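PDB 4KQC: periplasmic binding protein/LacI transcriptional regulator from Brachyspira murdochii, which probably binds a carbohydrate, as a periplasmic solute-binding protein of the kind that serves ABC transporters. Local coordinates for residues Ala192-Glu197 against Asn213-Arg218. Sequence-based numbering, arbitrary orientation.
With NO3 (nitrate ion), chain D.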
loop_
_atom_site.group_PDB
_atom_site.type_symbol
_atom_site.label_atom_id
_atom_site.label_comp_id
_atom_site.label_asym_id
_atom_site.label_seq_id
_atom_site.Cartn_x
_atom_site.Cartn_y
_atom_site.Cartn_z
ATOM N N ALA A 192 -10.125 4.344 -16.278
ATOM C CA ALA A 192 -10.359 3.558 -17.460
ATOM C C ALA A 192 -9.275 2.530 -17.625
ATOM O O ALA A 192 -9.554 1.450 -18.074
ATOM C CB ALA A 192 -10.425 4.404 -18.719
ATOM N N ASP A 193 -8.026 2.880 -17.309
ATOM C CA ASP A 193 -6.955 1.955 -17.576
ATOM C C ASP A 193 -7.099 0.697 -16.705
ATOM O O ASP A 193 -6.907 -0.392 -17.172
ATOM C CB ASP A 193 -5.603 2.667 -17.405
ATOM C CG ASP A 193 -5.312 3.687 -18.571
ATOM O OD1 ASP A 193 -5.762 3.419 -19.727
ATOM O OD2 ASP A 193 -4.560 4.708 -18.380
ATOM N N ILE A 194 -7.527 0.890 -15.464
ATOM C CA ILE A 194 -7.695 -0.223 -14.546
ATOM C C ILE A 194 -8.959 -0.998 -14.939
ATOM O O ILE A 194 -8.923 -2.210 -15.059
ATOM C CB ILE A 194 -7.792 0.249 -13.114
ATOM C CG1 ILE A 194 -6.526 0.987 -12.667
ATOM C CG2 ILE A 194 -8.015 -0.969 -12.248
ATOM C CD1 ILE A 194 -6.752 1.785 -11.413
ATOM N N ALA A 195 -10.065 -0.288 -15.200
ATOM C CA ALA A 195 -11.291 -0.964 -15.600
ATOM C C ALA A 195 -11.118 -1.782 -16.870
ATOM O O ALA A 195 -11.663 -2.857 -17.046
ATOM C CB ALA A 195 -12.431 0.031 -15.724
ATOM N N ASN A 196 -10.342 -1.273 -17.824
ATOM C CA ASN A 196 -10.160 -1.997 -19.052
ATOM C C ASN A 196 -9.379 -3.295 -18.827
ATOM O O ASN A 196 -9.570 -4.238 -19.532
ATOM C CB ASN A 196 -9.460 -1.068 -20.030
ATOM C CG ASN A 196 -10.422 -0.094 -20.696
ATOM O OD1 ASN A 196 -11.528 -0.447 -21.037
ATOM N ND2 ASN A 196 -9.951 1.065 -20.978
ATOM N N GLU A 197 -8.452 -3.288 -17.881
ATOM C CA GLU A 197 -7.739 -4.526 -17.541
ATOM C C GLU A 197 -8.665 -5.491 -16.821
ATOM O O GLU A 197 -8.631 -6.665 -17.112
ATOM C CB GLU A 197 -6.554 -4.249 -16.622
ATOM C CG GLU A 197 -5.493 -3.441 -17.259
ATOM C CD GLU A 197 -4.637 -4.195 -18.248
ATOM O OE1 GLU A 197 -4.923 -5.352 -18.609
ATOM O OE2 GLU A 197 -3.637 -3.581 -18.699
ATOM N N ASN A 213 -3.756 -2.087 -4.433
ATOM C CA ASN A 213 -3.953 -0.821 -3.770
ATOM C C ASN A 213 -5.381 -0.337 -3.932
ATOM O O ASN A 213 -6.200 -0.992 -4.568
ATOM C CB ASN A 213 -2.891 0.252 -4.112
ATOM C CG ASN A 213 -3.120 0.907 -5.423
ATOM O OD1 ASN A 213 -3.922 0.459 -6.193
ATOM N ND2 ASN A 213 -2.341 1.955 -5.717
ATOM N N GLU A 214 -5.683 0.789 -3.301
ATOM C CA GLU A 214 -7.015 1.356 -3.392
ATOM C C GLU A 214 -7.464 1.721 -4.826
ATOM O O GLU A 214 -8.609 1.528 -5.218
ATOM C CB GLU A 214 -7.048 2.609 -2.486
ATOM C CG GLU A 214 -8.381 3.241 -2.430
ATOM C CD GLU A 214 -8.334 4.564 -1.587
ATOM O OE1 GLU A 214 -7.297 4.922 -0.976
ATOM O OE2 GLU A 214 -9.372 5.228 -1.603
ATOM N N ALA A 215 -6.540 2.223 -5.646
ATOM C CA ALA A 215 -6.858 2.582 -7.009
ATOM C C ALA A 215 -7.249 1.330 -7.766
ATOM O O ALA A 215 -8.172 1.355 -8.538
ATOM C CB ALA A 215 -5.661 3.222 -7.670
HETATM N N MSE A 216 -6.529 0.226 -7.562
HETATM C CA MSE A 216 -6.941 -1.032 -8.169
HETATM C C MSE A 216 -8.335 -1.427 -7.776
HETATM O O MSE A 216 -9.111 -1.894 -8.629
HETATM C CB MSE A 216 -5.972 -2.173 -7.863
HETATM C CG MSE A 216 -4.499 -2.052 -8.195
HETATM SE SE MSE A 216 -4.146 -1.649 -10.083
HETATM C CE MSE A 216 -3.866 0.300 -9.950
ATOM N N ALA A 217 -8.652 -1.312 -6.485
ATOM C CA ALA A 217 -10.001 -1.654 -6.002
ATOM C C ALA A 217 -11.063 -0.765 -6.642
ATOM O O ALA A 217 -12.089 -1.266 -7.102
ATOM C CB ALA A 217 -10.053 -1.558 -4.513
ATOM N N ARG A 218 -10.803 0.534 -6.739
ATOM C CA ARG A 218 -11.784 1.417 -7.434
ATOM C C ARG A 218 -12.025 0.999 -8.869
ATOM O O ARG A 218 -13.149 0.967 -9.301
ATOM C CB ARG A 218 -11.361 2.892 -7.406
ATOM C CG ARG A 218 -11.570 3.648 -6.123
ATOM C CD ARG A 218 -11.644 5.174 -6.431
ATOM N NE ARG A 218 -10.486 5.662 -7.186
ATOM C CZ ARG A 218 -9.245 5.818 -6.699
ATOM N NH1 ARG A 218 -8.941 5.565 -5.421
ATOM N NH2 ARG A 218 -8.286 6.273 -7.494
HETATM N N NO3 D . -8.126 7.091 -17.672
HETATM O O1 NO3 D . -9.042 7.233 -16.882
HETATM O O2 NO3 D . -7.736 8.175 -18.449
HETATM O O3 NO3 D . -7.470 5.862 -17.788
#
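Ile194 of helix 191-199 sets its side chain against Ala215 and selenomethionine Met216 on the first turn of helix 214-223, a small worked example of how neighbouring helices are knit together in the alpha/beta fold of periplasmic binding proteins. Strand 208-211 links the two helices in sequence, giving the helix-strand-helix alternation of this alpha/beta domain, and Met216 also leans on Leu211 of that strand.

The isoleucine can be followed outward. Its CB points at the other helix and forks there. The CG2 branch approaches the carbonyl oxygen of Met216, 3.9 Å from CG2 to O, while CG1, anti to the carbonyl carbon of Ile194, starts the longer arm. CG1 lies 3.9 Å from CE of Met216, and the terminal CD1 approaches the same CE at 3.6 Å. CD1 also lies 3.2 Å from the carbonyl oxygen of Ala215, a tight carbon-to-oxygen approach of the methyl to the backbone. Its 4.2 Å distance from CB of Ala215 is an ordinary apolar contact.

Met216 starts out pointing away from Ile194, but bends at chi2 and chi3 (99°) bring CE back, and the two side chains cross at about a right angle. No hydrogen bond joins the two segments. With an alanine here in place of Ile194, CG1, CG2 and CD1 are gone, which would probably leave a gap beside CE of Met216 and that methyl freer to turn.

The polar bonds lie at the starts of the helices instead. A nitrate, probably from the crystallisation liquor, sits at the N-terminal end of helix 191-199 and accepts from Ala192 N and, weakly, from Asp193 N. Asn213 is the N-cap of the second helix: Met216 N donates to OD1 of Asn213 at 3.0 Å, nearly straight at 169°, with the donor tilted somewhat from the carbonyl plane.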